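Local coordinates for LPXTG-motif cell wall anchor domain protein (Mobiluncus mulieris, PDB 5U5O) that probably mediates bacterial adhesion as part of a giant cell-wall-anchored surface protein, here a two-domain piece of Ig-like modules containing intramolecular cross-links, at residues Trp180-Lys186 and Asn239-Leu243; Pro190-Phe196 and Glu208-Glu213; Phe249-Val255 and Val279-Thr285. One frame throughout, in Å; residues are numbered along the deposited sequence. Where two conformers were deposited one is given.

Contact 1 (Trp180-Lys186 and Asn239-Leu243)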
loop_
_atom_site.group_PDB
_atom_site.type_symbol
_atom_site.label_atom_id
_atom_site.label_comp_id
_atom_site.label_asym_id
_atom_site.label_seq_id
_atom_site.Cartn_x
_atom_site.Cartn_y
_atom_site.Cartn_z
ATOM N N TRP A 180 -17.635 22.263 35.813
ATOM C CA TRP A 180 -17.287 23.692 35.702
ATOM C C TRP A 180 -17.857 24.484 36.880
ATOM O O TRP A 180 -18.991 24.212 37.318
ATOM C CB TRP A 180 -17.836 24.280 34.398
ATOM C CG TRP A 180 -17.268 25.608 34.060
ATOM C CD1 TRP A 180 -17.778 26.826 34.355
ATOM C CD2 TRP A 180 -16.079 25.847 33.302
ATOM N NE1 TRP A 180 -16.970 27.818 33.877
ATOM C CE2 TRP A 180 -15.921 27.240 33.216
ATOM C CE3 TRP A 180 -15.109 25.019 32.709
ATOM C CZ2 TRP A 180 -14.841 27.828 32.541
ATOM C CZ3 TRP A 180 -14.038 25.598 32.043
ATOM C CH2 TRP A 180 -13.915 26.987 31.961
ATOM N N GLU A 181 -17.121 25.442 37.426
ATOM C CA GLU A 181 -17.639 26.298 38.514
ATOM C C GLU A 181 -17.271 27.755 38.191
ATOM O O GLU A 181 -16.085 28.103 38.141
ATOM C CB GLU A 181 -17.047 25.891 39.862
ATOM C CG GLU A 181 -17.421 26.788 41.045
ATOM C CD GLU A 181 -18.890 27.173 41.097
ATOM O OE1 GLU A 181 -19.740 26.252 41.152
ATOM O OE2 GLU A 181 -19.178 28.400 41.088
ATOM N N ASP A 182 -18.284 28.588 37.962
ATOM C CA ASP A 182 -18.067 30.012 37.628
ATOM C C ASP A 182 -17.263 30.751 38.701
ATOM O O ASP A 182 -16.571 31.694 38.389
ATOM C CB ASP A 182 -19.400 30.756 37.479
ATOM C CG ASP A 182 -20.254 30.237 36.364
ATOM O OD1 ASP A 182 -19.753 29.565 35.454
ATOM O OD2 ASP A 182 -21.467 30.528 36.368
ATOM N N ALA A 183 -17.371 30.363 39.973
ATOM C CA ALA A 183 -16.614 31.061 41.024
ATOM C C ALA A 183 -15.120 31.004 40.817
ATOM O O ALA A 183 -14.418 31.918 41.207
ATOM C CB ALA A 183 -16.956 30.525 42.406
ATOM N N PHE A 184 -14.649 29.903 40.238
ATOM C CA PHE A 184 -13.224 29.682 40.065
ATOM C C PHE A 184 -12.705 29.924 38.651
ATOM O O PHE A 184 -11.506 30.125 38.480
ATOM C CB PHE A 184 -12.863 28.271 40.497
ATOM C CG PHE A 184 -13.224 27.974 41.932
ATOM C CD1 PHE A 184 -12.582 28.646 42.969
ATOM C CD2 PHE A 184 -14.208 27.047 42.252
ATOM C CE1 PHE A 184 -12.913 28.399 44.292
ATOM C CE2 PHE A 184 -14.539 26.795 43.577
ATOM C CZ PHE A 184 -13.892 27.466 44.602
ATOM N N ALA A 185 -13.593 29.914 37.655
ATOM C CA ALA A 185 -13.173 30.000 36.255
ATOM C C ALA A 185 -12.561 31.349 35.897
ATOM O O ALA A 185 -12.946 32.374 36.443
ATOM C CB ALA A 185 -14.342 29.710 35.333
ATOM N N LYS A 186 -11.619 31.328 34.959
ATOM C CA LYS A 186 -10.968 32.532 34.473
ATOM C C LYS A 186 -11.377 32.935 33.061
ATOM O O LYS A 186 -10.885 33.943 32.525
ATOM C CB LYS A 186 -9.460 32.325 34.522
ATOM C CG LYS A 186 -8.916 31.949 35.890
ATOM C CD LYS A 186 -9.291 32.959 36.968
ATOM C CE LYS A 186 -8.507 32.714 38.247
ATOM N NZ LYS A 186 -8.689 31.327 38.764
ATOM N N ASN A 239 -5.801 26.137 34.143
ATOM C CA ASN A 239 -5.702 27.583 34.238
ATOM C C ASN A 239 -7.000 28.299 33.876
ATOM O O ASN A 239 -7.344 29.305 34.498
ATOM C CB ASN A 239 -4.552 28.096 33.364
ATOM C CG ASN A 239 -3.194 27.719 33.906
ATOM O OD1 ASN A 239 -3.047 27.339 35.069
ATOM N ND2 ASN A 239 -2.182 27.839 33.058
ATOM N N GLN A 240 -7.708 27.783 32.875
ATOM C CA GLN A 240 -8.960 28.360 32.426
ATOM C C GLN A 240 -10.125 28.057 33.394
ATOM O O GLN A 240 -10.929 28.932 33.663
ATOM C CB GLN A 240 -9.296 27.873 31.031
ATOM C CG GLN A 240 -8.333 28.411 29.979
ATOM C CD GLN A 240 -8.558 27.763 28.643
ATOM O OE1 GLN A 240 -9.357 28.243 27.842
ATOM N NE2 GLN A 240 -7.901 26.609 28.413
ATOM N N ALA A 241 -10.227 26.821 33.885
ATOM C CA ALA A 241 -11.322 26.411 34.766
ATOM C C ALA A 241 -11.143 26.840 36.212
ATOM O O ALA A 241 -12.131 26.921 36.938
ATOM C CB ALA A 241 -11.471 24.906 34.701
ATOM N N GLY A 242 -9.912 27.028 36.664
ATOM C CA GLY A 242 -9.594 27.273 38.066
ATOM C C GLY A 242 -9.818 26.073 38.970
ATOM O O GLY A 242 -10.028 26.224 40.189
ATOM N N LEU A 243 -9.771 24.884 38.374
ATOM C CA LEU A 243 -10.058 23.623 39.059
ATOM C C LEU A 243 -9.157 22.528 38.542
ATOM O O LEU A 243 -8.686 22.587 37.404
ATOM C CB LEU A 243 -11.505 23.181 38.818
ATOM C CG LEU A 243 -12.602 24.028 39.443
ATOM C CD1 LEU A 243 -13.938 23.607 38.858
ATOM C CD2 LEU A 243 -12.596 23.900 40.961
HETATM O O HOH W 1 -14.583 25.874 36.113
#

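Contact 2 (Pro190-Phe196 and Glu208-Glu213)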
loop_
_atom_site.group_PDB
_atom_site.type_symbol
_atom_site.label_atom_id
_atom_site.label_comp_id
_atom_site.label_asym_id
_atom_site.label_seq_id
_atom_site.Cartn_x
_atom_site.Cartn_y
_atom_site.Cartn_z
ATOM N N PRO A 190 -18.053 28.596 27.432
ATOM C CA PRO A 190 -18.084 28.282 25.993
ATOM C C PRO A 190 -16.875 28.829 25.226
ATOM O O PRO A 190 -16.701 28.511 24.054
ATOM C CB PRO A 190 -19.357 28.955 25.473
ATOM C CG PRO A 190 -20.087 29.434 26.666
ATOM C CD PRO A 190 -19.171 29.469 27.845
ATOM N N GLU A 191 -16.053 29.644 25.884
ATOM C CA GLU A 191 -14.826 30.164 25.272
ATOM C C GLU A 191 -13.581 29.399 25.679
ATOM O O GLU A 191 -12.510 29.610 25.101
ATOM C CB GLU A 191 -14.661 31.645 25.608
ATOM C CG GLU A 191 -15.729 32.532 24.990
ATOM C CD GLU A 191 -15.805 32.413 23.478
ATOM O OE1 GLU A 191 -14.750 32.214 22.822
ATOM O OE2 GLU A 191 -16.925 32.514 22.935
ATOM N N ALA A 192 -13.697 28.470 26.613
ATOM C CA ALA A 192 -12.549 27.692 27.020
ATOM C C ALA A 192 -12.045 26.904 25.810
ATOM O O ALA A 192 -12.833 26.372 25.025
ATOM C CB ALA A 192 -12.910 26.745 28.154
ATOM N N SER A 193 -10.723 26.866 25.669
ATOM C CA SER A 193 -10.066 26.256 24.533
ATOM C C SER A 193 -9.052 25.231 24.999
ATOM O O SER A 193 -8.156 25.560 25.764
ATOM C CB SER A 193 -9.367 27.353 23.750
ATOM O OG SER A 193 -8.576 26.848 22.701
ATOM N N TYR A 194 -9.239 23.982 24.586
ATOM C CA TYR A 194 -8.475 22.862 25.100
ATOM C C TYR A 194 -7.506 22.376 24.026
ATOM O O TYR A 194 -7.919 22.013 22.925
ATOM C CB TYR A 194 -9.440 21.754 25.548
ATOM C CG TYR A 194 -10.475 22.227 26.596
ATOM C CD1 TYR A 194 -10.108 22.368 27.931
ATOM C CD2 TYR A 194 -11.737 22.654 26.209
ATOM C CE1 TYR A 194 -11.024 22.808 28.883
ATOM C CE2 TYR A 194 -12.683 23.074 27.179
ATOM C CZ TYR A 194 -12.271 23.196 28.488
ATOM O OH TYR A 194 -13.147 23.620 29.504
ATOM N N LYS A 195 -6.232 22.374 24.384
ATOM C CA LYS A 195 -5.172 22.111 23.412
ATOM C C LYS A 195 -4.783 20.652 23.407
ATOM O O LYS A 195 -4.515 20.074 24.466
ATOM C CB LYS A 195 -3.947 22.942 23.727
ATOM C CG LYS A 195 -2.816 22.738 22.743
ATOM C CD LYS A 195 -1.578 23.491 23.180
ATOM C CE LYS A 195 -0.351 23.094 22.372
ATOM N NZ LYS A 195 0.810 23.960 22.717
ATOM N N PHE A 196 -4.707 20.077 22.205
ATOM C CA PHE A 196 -4.359 18.693 22.015
ATOM C C PHE A 196 -3.248 18.541 20.988
ATOM O O PHE A 196 -3.105 19.349 20.053
ATOM C CB PHE A 196 -5.551 17.884 21.529
ATOM C CG PHE A 196 -6.570 17.654 22.602
ATOM C CD1 PHE A 196 -6.476 16.556 23.440
ATOM C CD2 PHE A 196 -7.607 18.550 22.784
ATOM C CE1 PHE A 196 -7.415 16.347 24.444
ATOM C CE2 PHE A 196 -8.542 18.358 23.799
ATOM C CZ PHE A 196 -8.446 17.238 24.606
ATOM N N GLU A 208 -1.402 19.360 15.964
ATOM C CA GLU A 208 -1.665 20.214 17.132
ATOM C C GLU A 208 -2.893 21.023 16.810
ATOM O O GLU A 208 -2.946 21.635 15.714
ATOM C CB GLU A 208 -0.549 21.248 17.226
ATOM C CG GLU A 208 0.722 20.871 17.927
ATOM C CD GLU A 208 1.504 22.137 18.221
ATOM O OE1 GLU A 208 1.884 22.848 17.259
ATOM O OE2 GLU A 208 1.679 22.461 19.409
ATOM N N PHE A 209 -3.837 21.118 17.757
ATOM C CA PHE A 209 -5.051 21.856 17.500
ATOM C C PHE A 209 -5.757 22.084 18.833
ATOM O O PHE A 209 -5.388 21.485 19.850
ATOM C CB PHE A 209 -5.975 21.091 16.550
ATOM C CG PHE A 209 -6.272 19.697 17.015
ATOM C CD1 PHE A 209 -5.435 18.635 16.689
ATOM C CD2 PHE A 209 -7.372 19.437 17.855
ATOM C CE1 PHE A 209 -5.689 17.347 17.169
ATOM C CE2 PHE A 209 -7.619 18.151 18.323
ATOM C CZ PHE A 209 -6.785 17.105 17.991
ATOM N N THR A 210 -6.759 22.948 18.787
ATOM C CA THR A 210 -7.602 23.214 19.942
ATOM C C THR A 210 -9.030 22.812 19.679
ATOM O O THR A 210 -9.542 22.889 18.569
ATOM C CB THR A 210 -7.597 24.704 20.308
ATOM O OG1 THR A 210 -8.288 25.443 19.298
ATOM C CG2 THR A 210 -6.173 25.218 20.448
ATOM N N LEU A 211 -9.706 22.412 20.769
ATOM C CA LEU A 211 -11.134 22.139 20.769
ATOM C C LEU A 211 -11.797 22.918 21.882
ATOM O O LEU A 211 -11.338 22.895 23.028
ATOM C CB LEU A 211 -11.407 20.655 21.025
ATOM C CG LEU A 211 -10.848 19.683 19.988
ATOM C CD1 LEU A 211 -11.089 18.258 20.472
ATOM C CD2 LEU A 211 -11.493 19.886 18.630
ATOM N N LYS A 212 -12.861 23.621 21.538
ATOM C CA LYS A 212 -13.800 24.073 22.569
ATOM C C LYS A 212 -14.695 22.903 23.005
ATOM O O LYS A 212 -14.763 21.844 22.384
ATOM C CB LYS A 212 -14.637 25.264 22.093
ATOM C CG LYS A 212 -13.768 26.459 21.721
ATOM C CD LYS A 212 -14.540 27.730 21.443
ATOM C CE LYS A 212 -13.585 28.905 21.301
ATOM N NZ LYS A 212 -12.551 28.679 20.257
ATOM N N GLU A 213 -15.384 23.079 24.126
ATOM C CA GLU A 213 -16.307 22.072 24.613
ATOM C C GLU A 213 -17.298 21.728 23.514
ATOM O O GLU A 213 -17.897 22.623 22.915
ATOM C CB GLU A 213 -17.025 22.590 25.855
ATOM C CG GLU A 213 -18.044 21.629 26.434
ATOM C CD GLU A 213 -18.690 22.127 27.719
ATOM O OE1 GLU A 213 -18.290 23.175 28.259
ATOM O OE2 GLU A 213 -19.593 21.422 28.222
HETATM O O HOH W 2 -15.482 25.685 25.388
HETATM O O HOH W 3 -15.624 24.493 28.667
#

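Contact 3 (Phe249-Val255 and Val279-Thr285)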
loop_
_atom_site.group_PDB
_atom_site.type_symbol
_atom_site.label_atom_id
_atom_site.label_comp_id
_atom_site.label_asym_id
_atom_site.label_seq_id
_atom_site.Cartn_x
_atom_site.Cartn_y
_atom_site.Cartn_z
ATOM N N PHE A 249 -10.760 9.467 29.152
ATOM C CA PHE A 249 -10.857 9.084 27.750
ATOM C C PHE A 249 -11.775 7.889 27.578
ATOM O O PHE A 249 -11.665 6.914 28.324
ATOM C CB PHE A 249 -9.494 8.753 27.157
ATOM C CG PHE A 249 -8.558 9.919 27.079
ATOM C CD1 PHE A 249 -8.549 10.748 25.966
ATOM C CD2 PHE A 249 -7.649 10.162 28.094
ATOM C CE1 PHE A 249 -7.631 11.802 25.841
ATOM C CE2 PHE A 249 -6.737 11.210 27.985
ATOM C CZ PHE A 249 -6.725 12.029 26.851
ATOM N N THR A 250 -12.660 7.942 26.594
ATOM C CA THR A 250 -13.502 6.809 26.217
ATOM C C THR A 250 -13.492 6.695 24.704
ATOM O O THR A 250 -13.087 7.651 24.025
ATOM C CB THR A 250 -14.951 6.987 26.693
ATOM O OG1 THR A 250 -15.457 8.239 26.222
ATOM C CG2 THR A 250 -15.024 6.984 28.210
ATOM N N ALA A 251 -13.859 5.543 24.169
ATOM C CA ALA A 251 -14.030 5.376 22.724
ATOM C C ALA A 251 -15.263 4.534 22.467
ATOM O O ALA A 251 -15.679 3.760 23.324
ATOM C CB ALA A 251 -12.810 4.715 22.095
ATOM N N VAL A 252 -15.856 4.698 21.289
ATOM C CA VAL A 252 -17.007 3.907 20.880
ATOM C C VAL A 252 -16.570 2.641 20.149
ATOM O O VAL A 252 -15.372 2.416 19.906
ATOM C CB VAL A 252 -18.023 4.717 20.041
ATOM C CG1 VAL A 252 -18.500 5.943 20.807
ATOM C CG2 VAL A 252 -17.457 5.126 18.697
ATOM N N ASN A 253 -17.547 1.771 19.882
ATOM C CA ASN A 253 -17.346 0.528 19.123
ATOM C C ASN A 253 -16.407 -0.471 19.823
ATOM O O ASN A 253 -15.800 -1.320 19.179
ATOM C CB ASN A 253 -16.911 0.813 17.666
ATOM C CG ASN A 253 -18.036 1.403 16.838
ATOM O OD1 ASN A 253 -19.208 1.116 17.065
ATOM N ND2 ASN A 253 -17.685 2.226 15.865
ATOM N N GLY A 254 -16.293 -0.350 21.148
ATOM C CA GLY A 254 -15.493 -1.280 21.942
ATOM C C GLY A 254 -13.988 -1.123 21.860
ATOM O O GLY A 254 -13.240 -1.981 22.289
ATOM N N VAL A 255 -13.522 -0.008 21.288
ATOM C CA VAL A 255 -12.093 0.229 21.152
ATOM C C VAL A 255 -11.534 0.611 22.520
ATOM O O VAL A 255 -12.051 1.512 23.174
ATOM C CB VAL A 255 -11.820 1.349 20.126
ATOM C CG1 VAL A 255 -10.340 1.741 20.108
ATOM C CG2 VAL A 255 -12.293 0.911 18.745
ATOM N N VAL A 279 -11.354 -2.190 14.563
ATOM C CA VAL A 279 -11.977 -0.909 14.142
ATOM C C VAL A 279 -10.959 0.062 13.558
ATOM O O VAL A 279 -9.966 0.345 14.222
ATOM C CB VAL A 279 -12.697 -0.224 15.339
ATOM C CG1 VAL A 279 -13.103 1.213 15.027
ATOM C CG2 VAL A 279 -13.928 -1.025 15.710
ATOM N N ALA A 280 -11.226 0.564 12.344
ATOM C CA ALA A 280 -10.301 1.473 11.615
ATOM C C ALA A 280 -10.599 2.981 11.783
ATOM O O ALA A 280 -9.654 3.770 11.825
ATOM C CB ALA A 280 -10.243 1.118 10.134
ATOM N N ASN A 281 -11.881 3.372 11.846
ATOM C CA ASN A 281 -12.271 4.776 12.090
ATOM C C ASN A 281 -12.685 4.935 13.532
ATOM O O ASN A 281 -13.817 4.606 13.926
ATOM C CB ASN A 281 -13.360 5.220 11.131
ATOM C CG ASN A 281 -12.899 5.134 9.679
ATOM O OD1 ASN A 281 -11.914 5.770 9.288
ATOM N ND2 ASN A 281 -13.572 4.319 8.888
ATOM N N VAL A 282 -11.720 5.299 14.350
ATOM C CA VAL A 282 -11.847 5.314 15.793
ATOM C C VAL A 282 -12.376 6.672 16.220
ATOM O O VAL A 282 -11.983 7.703 15.627
ATOM C CB VAL A 282 -10.463 5.014 16.422
ATOM C CG1 VAL A 282 -10.464 5.212 17.927
ATOM C CG2 VAL A 282 -9.984 3.622 16.038
ATOM N N GLU A 283 -13.244 6.679 17.250
ATOM C CA GLU A 283 -13.763 7.922 17.790
ATOM C C GLU A 283 -13.539 7.964 19.300
ATOM O O GLU A 283 -14.092 7.113 20.030
ATOM C CB GLU A 283 -15.245 8.074 17.469
ATOM C CG GLU A 283 -15.592 7.915 15.997
ATOM C CD GLU A 283 -17.076 7.748 15.780
ATOM O OE1 GLU A 283 -17.820 8.737 15.943
ATOM O OE2 GLU A 283 -17.500 6.621 15.462
ATOM N N VAL A 284 -12.751 8.918 19.768
ATOM C CA VAL A 284 -12.418 9.067 21.184
ATOM C C VAL A 284 -13.051 10.327 21.718
ATOM O O VAL A 284 -13.141 11.351 21.020
ATOM C CB VAL A 284 -10.876 9.107 21.356
ATOM C CG1 VAL A 284 -10.465 9.491 22.773
ATOM C CG2 VAL A 284 -10.248 7.776 20.986
ATOM N N THR A 285 -13.535 10.277 22.967
ATOM C CA THR A 285 -13.959 11.465 23.671
ATOM C C THR A 285 -13.034 11.688 24.847
ATOM O O THR A 285 -12.756 10.734 25.598
ATOM C CB THR A 285 -15.424 11.313 24.129
ATOM O OG1 THR A 285 -16.251 11.209 22.970
ATOM C CG2 THR A 285 -15.891 12.513 24.963
HETATM O O HOH W 4 -14.922 10.371 27.763
HETATM O O HOH W 5 -14.007 4.074 18.078
HETATM O O HOH W 6 -15.752 3.999 15.835
#

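Contact 1 (Trp180-Lys186 and Asn239-Leu243)
The loop W180-K186, which follows strand 150-178, wraps around the C-terminal end of helix 234-241 at the tip of the DUF5979 domain. W180 starts out pointing away from N239-L243, but its t rotamer (chi1 -166°) swings the indole back beneath the helix end. There A241 CA lies over the six-membered ring, 4.2 Å from its centroid, in a CH-pi contact, and W180 CZ3 meets A241 CB at 3.8 Å. F184 takes the m rotamer; its CB is directed at the other segment while the ring runs outward along L243, with F184 CD2 3.8 Å from L243 CD2. K186 (m, m, t, m) curls back on its own loop, so that K186 NZ bonds F184 O at 3.1 Å and K186 CG rests 3.4 Å from N239 O. E181 leads away from the helix end, and E181 OE2 accepts from A183 N at 2.9 Å within the loop.

G242 leaves the helix with positive phi; a CB here would strike F184 O, which instead receives a CA-H...O contact from G242 CA at 3.5 Å. K186 N donates to Q240 O at 2.8 Å, and water 1 links E181 N (2.9 Å) to A241 O (2.8 Å). Carbonyls left without helical partners at the helix end are thus met by loop NH and water, which implies a junction joined by backbone polarity, with the W180 ring face packed against A241.

Contact 2 (Pro190-Phe196 and Glu208-Glu213)
Strands 193-200 and 205-212 form a beta hairpin at the edge of the antiparallel sheet of the DUF5979 domain, with 205-212 outermost. Two hydrogen-bonded pairs account for the ladder between them. In the first, Y194 N gives to L211 O and L211 N to Y194 O, both at 2.8 Å; in the second, F196 N reaches F209 O at 2.8 Å and F209 N reaches F196 O at 3.0 Å. The intervening K195-T210 pair is non-hydrogen-bonded, and K195 turns its backbone bonds to D233 instead. At the A192 end of the ladder, water 2 lies 2.8 Å from A192 O and accepts from E213 N (2.9 Å), while K212 N is taken by the side chain of E215.

Y194, F196, F209 and L211 share one face, where F196 CB sits over the F209 ring, 4.2 Å from its centroid; Y194 and F196 continue inward onto strands 150-178 and 281-291. K195 lies on the other face with T210, and K195 NZ makes a long salt bridge with E208 OE2 (3.7 Å). The carboxylate of E213 pairs with R189, and water 3 lies 3.0 Å from E213 OE1 and 2.8 Å from Y194 OH.

Contact 3 (Phe249-Val255 and Val279-Thr285)
Strands 249-251 and 281-285 run antiparallel; the segment axes make an angle of 150° and approach to 4.6 Å. T250 and T285 make the hydrogen-bonded pair, T250 N to T285 O at 3.0 Å and T285 N to T250 O at 2.9 Å, and A251 faces V284 in a non-hydrogen-bonded pair. V252 N still reaches E283 O at 3.2 Å, but the chain then peels off into a type I' turn from V252 to V255, with N253 and G254 both at positive phi. Water 5 takes over in the gap, accepting from E283 N and donating to V252 O, each at 2.8 Å.

This pairing sets strand 244-251 on the edge of strand 281-291, whose other side bonds to strand 150-178 in parallel, within the Ig-like DUF5979 domain. Inward, F249 CD1 touches V284 CG1 at 3.9 Å and A251 CB meets V284 CG2 at 4.1 Å; V284 also packs on L171 and I230. At the last position of the turn, V255 CG2 abuts V279 CB at 3.6 Å and V255 CG1 nears V282 CG1 at 4.1 Å. The outward side is wetter: water 6 joins N253 ND2 (2.6 Å), N281 O (2.8 Å) and E283 OE2 (3.2 Å), and water 4 lies 2.7 Å from T250 OG1 while donating to T285 O at 3.1 Å.

How the contacts relate
All three contacts belong to the DUF5979 domain, none wholly core: contact 2 is partly buried, whereas contacts 1 and 3 lie at the surface. Contacts 2 and 3 are strand pairings in two different sheets. Contact 2, a local hairpin, combines a regular ladder with aromatic and aliphatic packing inward; contact 3 is a shorter ladder that gives way to water bridges at its exposed end. Contact 1 ties a loop to a helix end through one backbone hydrogen bond, a water and a CH-pi contact. Along the chain it encloses contact 2, and they touch: Q240 NE2 probably bonds S193 O, and W180 packs on A192 and Y194. Contact 3 meets neither, yet helix 234-241 leads into its strand 244-251.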